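Local coordinates for LINE-1 retrotransposable element ORF1 protein (Homo sapiens, PDB 2W7A) that binds single-stranded nucleic acids as a chaperone of its own transcript and is essential for retrotransposition of LINE-1 elements, at residues Met3-Glu13 / Pro62-Val72; Thr25-Phe34 / Ala81-Gly92. All coordinates share one frame; numbering follows the deposited sequence.

How the contacts relate
From the N terminus, Met3-Glu13 gives the first strand, 5-9, and Thr25-Phe34 the C-terminal part of helix 19-33. Contact 1 closes when the chain returns as strand 64-69, with 48 residues in between. Contact 2 closes later, when the end of helix 72-85 and strand 88-90 reach the first helix again, 46 residues on. The two closures cross rather than nest, within the beta-alpha-beta-beta-alpha-beta order of an RRM domain, to which this chain adds short strand 88-90. Contact 1 sets the middle of the sheet; contact 2 joins helix 19-33 to the end of helix 72-85 and to edge strand 88-90. They meet where Leu8 CD2 packs 3.6 Å from Ile29 CD1 and Val67 CG2 3.6 Å from Leu26 CD2.

Contact 1. Residues Met3-Glu13 / Pro62-Val72; sequences MGNLRLIGVPE and PRHIIVRFTKV
Strands 5-9 and 64-69 pair antiparallel as adjacent strands of the RRM sheet, with Leu6-Val67 and Leu8-Ile65 as the hydrogen-bonded pairs; Leu8 N reaches Ile65 O at 2.8 Å and Ile65 N returns to Leu8 O. Leu6, Leu8, Ile65 and Val67 share the face covered by helix 19-33. Leu8 CD2 lies 3.9 Å from Ile65 CD1, the two side chains running alongside each other.

Asn5, Arg7, Ile66 and Arg68 occupy the opposite face, the one that binds RNA in canonical RRM domains. There Ile66 CD1 lies over one face of the Arg7 guanidinium, whose NH1 donates to His64 ND1 at 3.2 Å, tilted from the ring plane, while Arg7 NE pairs with Asp100. The imidazole is covered on one face by Ile9 CG1, a CH-pi contact 3.7 Å from the ring centroid and 11° off its normal.

Beyond the strand ends, Arg63 grips Glu13 side-on: NE meets the syn lone pair of OE2 at 2.8 Å and NH2 meets OE1 at 2.9 Å. A bend at chi3 (-66°) brings the NE/NH2 edge of the guanidinium to the carboxylate. OE2 also accepts Arg63 N, at 2.8 Å. Without the carboxylate, as with an alanine in place of Glu13, Arg63 NE, NH2 and backbone N would probably lose these acceptors, leaving the guanidinium held mainly through NH1 to Pro52 O.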
loop_
_atom_site.group_PDB
_atom_site.type_symbol
_atom_site.label_atom_id
_atom_site.label_comp_id
_atom_site.label_asym_id
_atom_site.label_seq_id
_atom_site.Cartn_x
_atom_site.Cartn_y
_atom_site.Cartn_z
HETATM N N MSE A 3 8.893 -3.361 -11.617
HETATM C CA MSE A 3 7.915 -4.433 -11.831
HETATM C C MSE A 3 7.260 -4.895 -10.530
HETATM O O MSE A 3 6.121 -5.325 -10.538
HETATM C CB MSE A 3 8.619 -5.659 -12.425
HETATM C CG MSE A 3 8.796 -5.640 -13.917
HETATM SE SE MSE A 3 7.417 -6.653 -14.812
HETATM C CE MSE A 3 8.107 -6.225 -16.559
ATOM N N GLY A 4 8.007 -4.842 -9.447
ATOM C CA GLY A 4 7.532 -5.308 -8.138
ATOM C C GLY A 4 6.917 -4.251 -7.236
ATOM O O GLY A 4 6.487 -4.561 -6.132
ATOM N N ASN A 5 6.876 -3.003 -7.709
ATOM C CA ASN A 5 6.338 -1.890 -6.896
ATOM C C ASN A 5 4.870 -1.612 -7.200
ATOM O O ASN A 5 4.455 -1.615 -8.371
ATOM C CB ASN A 5 7.014 -0.557 -7.230
ATOM C CG ASN A 5 8.423 -0.417 -6.707
ATOM O OD1 ASN A 5 8.914 -1.233 -5.962
ATOM N ND2 ASN A 5 9.086 0.634 -7.151
ATOM N N LEU A 6 4.087 -1.356 -6.158
ATOM C CA LEU A 6 2.857 -0.634 -6.351
ATOM C C LEU A 6 2.817 0.617 -5.531
ATOM O O LEU A 6 3.643 0.797 -4.622
ATOM C CB LEU A 6 1.658 -1.487 -6.098
ATOM C CG LEU A 6 1.358 -2.054 -4.774
ATOM C CD1 LEU A 6 0.902 -1.036 -3.750
ATOM C CD2 LEU A 6 0.218 -3.126 -4.898
ATOM N N ARG A 7 1.887 1.492 -5.891
ATOM C CA ARG A 7 1.625 2.722 -5.183
ATOM C C ARG A 7 0.322 2.586 -4.397
ATOM O O ARG A 7 -0.708 2.201 -4.937
ATOM C CB ARG A 7 1.493 3.917 -6.154
ATOM C CG ARG A 7 2.801 4.357 -6.752
ATOM C CD ARG A 7 2.647 5.424 -7.866
ATOM N NE ARG A 7 3.973 5.745 -8.402
ATOM C CZ ARG A 7 4.792 6.693 -7.943
ATOM N NH1 ARG A 7 4.437 7.521 -6.976
ATOM N NH2 ARG A 7 5.979 6.862 -8.508
ATOM N N LEU A 8 0.382 2.977 -3.143
ATOM C CA LEU A 8 -0.752 3.065 -2.237
ATOM C C LEU A 8 -1.048 4.547 -2.074
ATOM O O LEU A 8 -0.202 5.322 -1.586
ATOM C CB LEU A 8 -0.377 2.389 -0.930
ATOM C CG LEU A 8 -1.199 2.580 0.290
ATOM C CD1 LEU A 8 -2.665 2.215 0.049
ATOM C CD2 LEU A 8 -0.532 1.700 1.408
ATOM N N ILE A 9 -2.236 4.936 -2.496
ATOM C CA ILE A 9 -2.626 6.350 -2.642
ATOM C C ILE A 9 -3.727 6.702 -1.657
ATOM O O ILE A 9 -4.661 5.902 -1.471
ATOM C CB ILE A 9 -3.119 6.605 -4.087
ATOM C CG1 ILE A 9 -1.995 6.306 -5.074
ATOM C CG2 ILE A 9 -3.707 7.984 -4.223
ATOM C CD1 ILE A 9 -2.393 6.445 -6.538
ATOM N N GLY A 10 -3.626 7.868 -1.014
ATOM C CA GLY A 10 -4.668 8.337 -0.102
ATOM C C GLY A 10 -4.567 8.034 1.376
ATOM O O GLY A 10 -5.500 8.313 2.094
ATOM N N VAL A 11 -3.431 7.496 1.840
ATOM C CA VAL A 11 -3.249 7.202 3.239
ATOM C C VAL A 11 -2.826 8.500 3.923
ATOM O O VAL A 11 -1.840 9.099 3.541
ATOM C CB VAL A 11 -2.201 6.114 3.459
ATOM C CG1 VAL A 11 -1.987 5.854 4.948
ATOM C CG2 VAL A 11 -2.582 4.832 2.682
ATOM N N PRO A 12 -3.579 8.963 4.926
ATOM C CA PRO A 12 -3.240 10.247 5.524
ATOM C C PRO A 12 -1.824 10.249 6.123
ATOM O O PRO A 12 -1.376 9.212 6.622
ATOM C CB PRO A 12 -4.254 10.417 6.659
ATOM C CG PRO A 12 -5.365 9.497 6.290
ATOM C CD PRO A 12 -4.867 8.423 5.434
ATOM N N GLU A 13 -1.160 11.373 6.016
ATOM C CA GLU A 13 0.146 11.540 6.653
ATOM C C GLU A 13 -0.012 11.672 8.159
ATOM O O GLU A 13 -1.060 12.098 8.666
ATOM C CB GLU A 13 0.806 12.808 6.080
ATOM C CG GLU A 13 1.113 12.743 4.581
ATOM C CD GLU A 13 2.453 12.168 4.201
ATOM O OE1 GLU A 13 3.183 11.657 5.085
ATOM O OE2 GLU A 13 2.830 12.311 3.005
ATOM N N PRO A 62 -1.147 14.200 0.354
ATOM C CA PRO A 62 -0.364 13.159 0.996
ATOM C C PRO A 62 0.455 12.378 0.035
ATOM O O PRO A 62 0.010 12.074 -1.079
ATOM C CB PRO A 62 -1.405 12.243 1.666
ATOM C CG PRO A 62 -2.628 12.522 0.936
ATOM C CD PRO A 62 -2.590 14.007 0.606
ATOM N N ARG A 63 1.668 12.018 0.482
ATOM C CA ARG A 63 2.547 11.269 -0.395
ATOM C C ARG A 63 1.999 9.884 -0.653
ATOM O O ARG A 63 1.384 9.257 0.244
ATOM C CB ARG A 63 3.929 11.157 0.203
ATOM C CG ARG A 63 4.664 12.498 0.267
ATOM C CD ARG A 63 5.904 12.398 1.091
ATOM N NE ARG A 63 5.600 12.137 2.453
ATOM C CZ ARG A 63 6.494 11.939 3.381
ATOM N NH1 ARG A 63 7.773 11.914 3.077
ATOM N NH2 ARG A 63 6.072 11.778 4.634
ATOM N N HIS A 64 2.270 9.375 -1.856
ATOM C CA HIS A 64 2.065 7.970 -2.116
ATOM C C HIS A 64 3.020 7.144 -1.281
ATOM O O HIS A 64 4.080 7.619 -0.886
ATOM C CB HIS A 64 2.320 7.656 -3.592
ATOM C CG HIS A 64 1.397 8.338 -4.551
ATOM N ND1 HIS A 64 1.494 8.186 -5.920
ATOM C CD2 HIS A 64 0.326 9.124 -4.338
ATOM C CE1 HIS A 64 0.530 8.876 -6.502
ATOM N NE2 HIS A 64 -0.191 9.462 -5.568
ATOM N N ILE A 65 2.624 5.910 -0.997
ATOM C CA ILE A 65 3.470 4.951 -0.357
ATOM C C ILE A 65 3.841 3.906 -1.412
ATOM O O ILE A 65 2.944 3.306 -2.064
ATOM C CB ILE A 65 2.735 4.272 0.834
ATOM C CG1 ILE A 65 2.424 5.256 1.959
ATOM C CG2 ILE A 65 3.495 3.041 1.367
ATOM C CD1 ILE A 65 1.392 4.773 2.973
ATOM N N ILE A 66 5.144 3.682 -1.604
ATOM C CA ILE A 66 5.599 2.655 -2.529
ATOM C C ILE A 66 5.823 1.384 -1.748
ATOM O O ILE A 66 6.531 1.378 -0.745
ATOM C CB ILE A 66 6.911 3.071 -3.235
ATOM C CG1 ILE A 66 6.744 4.444 -3.879
ATOM C CG2 ILE A 66 7.338 1.997 -4.208
ATOM C CD1 ILE A 66 5.524 4.544 -4.757
ATOM N N VAL A 67 5.174 0.313 -2.220
ATOM C CA VAL A 67 5.253 -0.999 -1.626
ATOM C C VAL A 67 5.965 -1.919 -2.635
ATOM O O VAL A 67 5.507 -2.106 -3.769
ATOM C CB VAL A 67 3.857 -1.502 -1.264
ATOM C CG1 VAL A 67 3.947 -2.908 -0.592
ATOM C CG2 VAL A 67 3.096 -0.480 -0.433
ATOM N N ARG A 68 7.123 -2.459 -2.237
ATOM C CA ARG A 68 7.897 -3.328 -3.154
ATOM C C ARG A 68 7.701 -4.770 -2.679
ATOM O O ARG A 68 7.963 -5.106 -1.550
ATOM C CB ARG A 68 9.375 -2.961 -3.142
ATOM C CG ARG A 68 10.216 -3.799 -4.116
ATOM C CD ARG A 68 11.624 -3.222 -4.265
ATOM N NE ARG A 68 12.401 -3.897 -5.289
ATOM C CZ ARG A 68 13.722 -3.782 -5.431
ATOM N NH1 ARG A 68 14.428 -3.002 -4.615
ATOM N NH2 ARG A 68 14.340 -4.452 -6.399
ATOM N N PHE A 69 7.163 -5.593 -3.573
ATOM C CA PHE A 69 6.877 -6.975 -3.302
ATOM C C PHE A 69 8.068 -7.828 -3.695
ATOM O O PHE A 69 8.807 -7.477 -4.622
ATOM C CB PHE A 69 5.656 -7.415 -4.100
ATOM C CG PHE A 69 4.375 -6.887 -3.576
ATOM C CD1 PHE A 69 3.981 -5.602 -3.824
ATOM C CD2 PHE A 69 3.538 -7.682 -2.848
ATOM C CE1 PHE A 69 2.782 -5.117 -3.345
ATOM C CE2 PHE A 69 2.333 -7.191 -2.368
ATOM C CZ PHE A 69 1.995 -5.897 -2.600
ATOM N N THR A 70 8.257 -8.928 -2.978
ATOM C CA THR A 70 9.303 -9.893 -3.344
ATOM C C THR A 70 8.983 -10.529 -4.699
ATOM O O THR A 70 9.898 -10.770 -5.517
ATOM C CB THR A 70 9.423 -10.964 -2.246
ATOM O OG1 THR A 70 9.711 -10.306 -0.987
ATOM C CG2 THR A 70 10.475 -12.007 -2.573
ATOM N N LYS A 71 7.695 -10.796 -4.921
ATOM C CA LYS A 71 7.240 -11.475 -6.154
ATOM C C LYS A 71 6.391 -10.556 -7.004
ATOM O O LYS A 71 5.399 -10.013 -6.514
ATOM C CB LYS A 71 6.446 -12.744 -5.819
ATOM C CG LYS A 71 7.348 -13.853 -5.200
ATOM C CD LYS A 71 6.609 -15.157 -5.012
ATOM C CE LYS A 71 6.245 -15.812 -6.343
ATOM N NZ LYS A 71 7.446 -16.124 -7.164
ATOM N N VAL A 72 6.791 -10.384 -8.265
ATOM C CA VAL A 72 5.999 -9.590 -9.196
ATOM C C VAL A 72 4.611 -10.179 -9.360
ATOM O O VAL A 72 3.617 -9.452 -9.460
ATOM C CB VAL A 72 6.736 -9.468 -10.567
ATOM C CG1 VAL A 72 5.909 -8.743 -11.607
ATOM C CG2 VAL A 72 8.072 -8.773 -10.344
HETATM O O HOH W 1 -0.742 7.205 0.426
HETATM O O HOH W 2 -1.808 9.918 -1.714
#

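Contact 2. Residues Thr25-Phe34 / Ala81-Gly92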
loop_
_atom_site.group_PDB
_atom_site.type_symbol
_atom_site.label_atom_id
_atom_site.label_comp_id
_atom_site.label_asym_id
_atom_site.label_seq_id
_atom_site.Cartn_x
_atom_site.Cartn_y
_atom_site.Cartn_z
ATOM N N THR A 25 0.090 -0.952 8.656
ATOM C CA THR A 25 -0.869 -0.397 7.715
ATOM C C THR A 25 -1.075 -1.352 6.537
ATOM O O THR A 25 -2.199 -1.611 6.134
ATOM C CB THR A 25 -0.414 0.982 7.210
ATOM O OG1 THR A 25 -0.430 1.883 8.304
ATOM C CG2 THR A 25 -1.308 1.542 6.063
ATOM N N LEU A 26 -0.010 -1.882 5.981
ATOM C CA LEU A 26 -0.157 -2.789 4.843
ATOM C C LEU A 26 -0.885 -4.065 5.266
ATOM O O LEU A 26 -1.789 -4.547 4.550
ATOM C CB LEU A 26 1.197 -3.122 4.181
ATOM C CG LEU A 26 1.281 -2.961 2.660
ATOM C CD1 LEU A 26 0.399 -3.922 1.901
ATOM C CD2 LEU A 26 0.942 -1.525 2.255
ATOM N N GLN A 27 -0.518 -4.585 6.426
ATOM C CA GLN A 27 -1.215 -5.773 6.905
ATOM C C GLN A 27 -2.690 -5.462 7.177
ATOM O O GLN A 27 -3.547 -6.287 6.872
ATOM C CB GLN A 27 -0.506 -6.375 8.103
ATOM C CG GLN A 27 -1.188 -7.633 8.667
ATOM C CD GLN A 27 -1.107 -8.842 7.755
ATOM O OE1 GLN A 27 -0.314 -8.866 6.797
ATOM N NE2 GLN A 27 -1.954 -9.858 8.031
ATOM N N ASP A 28 -2.984 -4.276 7.673
ATOM C CA ASP A 28 -4.381 -3.843 7.918
ATOM C C ASP A 28 -5.140 -3.797 6.579
ATOM O O ASP A 28 -6.279 -4.243 6.504
ATOM C CB ASP A 28 -4.455 -2.511 8.670
ATOM C CG ASP A 28 -4.056 -2.628 10.131
ATOM O OD1 ASP A 28 -3.955 -3.750 10.668
ATOM O OD2 ASP A 28 -3.833 -1.548 10.728
ATOM N N ILE A 29 -4.469 -3.359 5.519
ATOM C CA ILE A 29 -5.118 -3.265 4.222
ATOM C C ILE A 29 -5.438 -4.661 3.686
ATOM O O ILE A 29 -6.543 -4.931 3.193
ATOM C CB ILE A 29 -4.277 -2.455 3.185
ATOM C CG1 ILE A 29 -4.303 -0.983 3.628
ATOM C CG2 ILE A 29 -4.817 -2.618 1.783
ATOM C CD1 ILE A 29 -3.209 -0.122 2.895
ATOM N N ILE A 30 -4.505 -5.563 3.848
ATOM C CA ILE A 30 -4.717 -6.915 3.372
ATOM C C ILE A 30 -5.869 -7.584 4.155
ATOM O O ILE A 30 -6.775 -8.218 3.597
ATOM C CB ILE A 30 -3.419 -7.732 3.483
ATOM C CG1 ILE A 30 -2.360 -7.186 2.538
ATOM C CG2 ILE A 30 -3.697 -9.205 3.230
ATOM C CD1 ILE A 30 -0.978 -7.739 2.770
ATOM N N GLN A 31 -5.850 -7.442 5.468
ATOM C CA GLN A 31 -6.880 -8.059 6.301
ATOM C C GLN A 31 -8.256 -7.445 6.108
ATOM O O GLN A 31 -9.263 -8.163 6.211
ATOM C CB GLN A 31 -6.456 -7.997 7.762
ATOM C CG GLN A 31 -5.214 -8.834 8.040
ATOM C CD GLN A 31 -4.770 -8.846 9.528
ATOM O OE1 GLN A 31 -3.838 -9.618 9.845
ATOM N NE2 GLN A 31 -5.376 -8.082 10.379
ATOM N N GLU A 32 -8.306 -6.148 5.800
ATOM C CA GLU A 32 -9.585 -5.464 5.603
ATOM C C GLU A 32 -10.240 -5.776 4.269
ATOM O O GLU A 32 -11.478 -5.675 4.174
ATOM C CB GLU A 32 -9.413 -3.957 5.816
ATOM C CG GLU A 32 -10.675 -3.124 5.843
ATOM C CD GLU A 32 -10.466 -1.688 6.379
ATOM O OE1 GLU A 32 -9.426 -1.423 7.097
ATOM O OE2 GLU A 32 -11.368 -0.832 6.092
ATOM N N ASN A 33 -9.437 -6.135 3.261
ATOM C CA ASN A 33 -9.913 -6.227 1.896
ATOM C C ASN A 33 -9.735 -7.531 1.160
ATOM O O ASN A 33 -10.543 -7.839 0.274
ATOM C CB ASN A 33 -9.221 -5.158 1.036
ATOM C CG ASN A 33 -9.543 -3.745 1.528
ATOM O OD1 ASN A 33 -10.621 -3.196 1.221
ATOM N ND2 ASN A 33 -8.627 -3.157 2.303
ATOM N N PHE A 34 -8.726 -8.311 1.528
ATOM C CA PHE A 34 -8.295 -9.459 0.701
ATOM C C PHE A 34 -8.161 -10.715 1.576
ATOM O O PHE A 34 -7.045 -11.132 1.938
ATOM C CB PHE A 34 -6.971 -9.149 0.054
ATOM C CG PHE A 34 -6.975 -7.872 -0.753
ATOM C CD1 PHE A 34 -7.967 -7.640 -1.703
ATOM C CD2 PHE A 34 -6.033 -6.876 -0.520
ATOM C CE1 PHE A 34 -8.015 -6.436 -2.390
ATOM C CE2 PHE A 34 -6.083 -5.667 -1.264
ATOM C CZ PHE A 34 -7.060 -5.457 -2.163
ATOM N N ALA A 81 -6.908 -7.731 -7.794
ATOM C CA ALA A 81 -7.964 -7.865 -6.787
ATOM C C ALA A 81 -8.550 -6.482 -6.446
ATOM O O ALA A 81 -9.758 -6.310 -6.314
ATOM C CB ALA A 81 -7.402 -8.545 -5.574
ATOM N N ALA A 82 -7.683 -5.490 -6.265
ATOM C CA ALA A 82 -8.142 -4.145 -5.931
ATOM C C ALA A 82 -9.038 -3.632 -7.035
ATOM O O ALA A 82 -10.114 -3.009 -6.765
ATOM C CB ALA A 82 -6.926 -3.245 -5.691
ATOM N N ARG A 83 -8.607 -3.817 -8.278
ATOM C CA ARG A 83 -9.402 -3.296 -9.396
ATOM C C ARG A 83 -10.768 -3.948 -9.537
ATOM O O ARG A 83 -11.772 -3.271 -9.791
ATOM C CB ARG A 83 -8.622 -3.420 -10.698
ATOM C CG ARG A 83 -9.338 -2.878 -11.930
ATOM C CD ARG A 83 -8.506 -3.090 -13.226
ATOM N NE ARG A 83 -9.175 -2.389 -14.320
ATOM C CZ ARG A 83 -8.803 -1.214 -14.829
ATOM N NH1 ARG A 83 -7.719 -0.577 -14.391
ATOM N NH2 ARG A 83 -9.530 -0.675 -15.804
ATOM N N GLU A 84 -10.827 -5.251 -9.306
ATOM C CA GLU A 84 -12.070 -6.020 -9.404
ATOM C C GLU A 84 -12.975 -5.727 -8.207
ATOM O O GLU A 84 -14.208 -5.643 -8.325
ATOM C CB GLU A 84 -11.729 -7.513 -9.541
ATOM C CG GLU A 84 -12.878 -8.369 -10.111
ATOM C CD GLU A 84 -12.435 -9.714 -10.727
ATOM O OE1 GLU A 84 -11.325 -10.225 -10.434
ATOM O OE2 GLU A 84 -13.211 -10.288 -11.506
ATOM N N LYS A 85 -12.382 -5.587 -7.035
ATOM C CA LYS A 85 -13.164 -5.302 -5.812
ATOM C C LYS A 85 -13.806 -3.922 -5.904
ATOM O O LYS A 85 -14.951 -3.710 -5.453
ATOM C CB LYS A 85 -12.281 -5.406 -4.557
ATOM C CG LYS A 85 -13.051 -5.239 -3.249
ATOM C CD LYS A 85 -12.095 -5.283 -2.044
ATOM C CE LYS A 85 -12.773 -5.302 -0.720
ATOM N NZ LYS A 85 -13.342 -6.636 -0.424
ATOM N N GLY A 86 -13.063 -2.980 -6.490
ATOM C CA GLY A 86 -13.550 -1.622 -6.642
ATOM C C GLY A 86 -13.096 -0.754 -5.478
ATOM O O GLY A 86 -11.958 -0.250 -5.446
ATOM N N ARG A 87 -13.946 -0.559 -4.514
ATOM C CA ARG A 87 -13.647 0.209 -3.337
ATOM C C ARG A 87 -12.799 -0.623 -2.354
ATOM O O ARG A 87 -13.195 -1.716 -1.934
ATOM C CB ARG A 87 -14.952 0.621 -2.693
ATOM C CG ARG A 87 -14.799 1.475 -1.441
ATOM C CD ARG A 87 -16.209 1.950 -0.928
ATOM N NE ARG A 87 -16.192 2.736 0.322
ATOM C CZ ARG A 87 -16.110 4.056 0.425
ATOM N NH1 ARG A 87 -15.944 4.857 -0.621
ATOM N NH2 ARG A 87 -16.132 4.583 1.612
ATOM N N VAL A 88 -11.620 -0.082 -2.048
ATOM C CA VAL A 88 -10.658 -0.690 -1.133
ATOM C C VAL A 88 -10.478 0.265 0.019
ATOM O O VAL A 88 -10.383 1.464 -0.226
ATOM C CB VAL A 88 -9.312 -0.888 -1.851
ATOM C CG1 VAL A 88 -8.262 -1.496 -0.906
ATOM C CG2 VAL A 88 -9.465 -1.826 -3.124
ATOM N N THR A 89 -10.540 -0.232 1.250
ATOM C CA THR A 89 -10.574 0.659 2.411
ATOM C C THR A 89 -9.493 0.403 3.442
ATOM O O THR A 89 -8.951 -0.694 3.552
ATOM C CB THR A 89 -11.943 0.684 3.071
ATOM O OG1 THR A 89 -12.231 -0.619 3.515
ATOM C CG2 THR A 89 -13.065 1.116 2.132
ATOM N N LEU A 90 -9.183 1.443 4.205
ATOM C CA LEU A 90 -8.263 1.382 5.316
ATOM C C LEU A 90 -9.009 2.094 6.424
ATOM O O LEU A 90 -9.314 3.284 6.285
ATOM C CB LEU A 90 -6.943 2.055 5.003
ATOM C CG LEU A 90 -6.043 2.194 6.250
ATOM C CD1 LEU A 90 -5.631 0.860 6.885
ATOM C CD2 LEU A 90 -4.811 3.073 5.871
ATOM N N LYS A 91 -9.345 1.370 7.495
ATOM C CA LYS A 91 -10.244 1.858 8.557
ATOM C C LYS A 91 -11.528 2.499 8.000
ATOM O O LYS A 91 -12.009 3.546 8.475
ATOM C CB LYS A 91 -9.525 2.817 9.511
ATOM C CG LYS A 91 -8.153 2.343 10.022
ATOM C CD LYS A 91 -8.176 0.977 10.658
ATOM C CE LYS A 91 -6.763 0.366 10.758
ATOM N NZ LYS A 91 -6.765 -1.035 11.274
ATOM N N GLY A 92 -12.082 1.839 6.987
ATOM C CA GLY A 92 -13.347 2.232 6.386
ATOM C C GLY A 92 -13.258 3.426 5.440
ATOM O O GLY A 92 -14.283 3.835 4.885
HETATM O O HOH W 3 -7.967 -2.140 9.240
HETATM O O HOH W 4 -14.247 -5.947 2.200
HETATM O O HOH W 5 -12.988 -9.107 -0.123
HETATM O O HOH W 6 -13.114 -3.037 2.453
#
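Glu32 reaches from its helix to Thr89 at the edge strand and to the turn residues Lys91 and Gly92. CB lies 4.0 Å from Thr89 O, CG 3.8 Å from Thr89 OG1 and CD 3.4 Å from Thr89 O. With CG anti to the backbone N (chi1 -172°) and the chain extended beyond it, the carboxylate is carried to the turn after Leu90. OE1 accepts Lys91 N at 2.8 Å and OE2 accepts Gly92 N at 2.9 Å, both on syn lone pairs. Thr89 OG1 adds a donor to OE2 at 2.7 Å, from above the carboxylate plane. Lys91 and Gly92 both have positive phi (48° and 77°), consistent with a type I' turn, and one carboxylate holds both central N-H groups.

One residue along, Asn33 pairs with the backbone of Thr89: OD1 takes its N at 3.0 Å, and ND2 gives to its O at 2.8 Å. ND2 also donates to Ile29 O, which fixes the amide's rotation. Lys85 NZ donates to Asn33 O, and Phe34 CE1 rests against Ala81 CB.

Helix 19-33 is joined at its C-terminal end to helix 72-85 and edge strand 88-90, while Leu90 and Ile29 turn to Ile95 of strand 93-99.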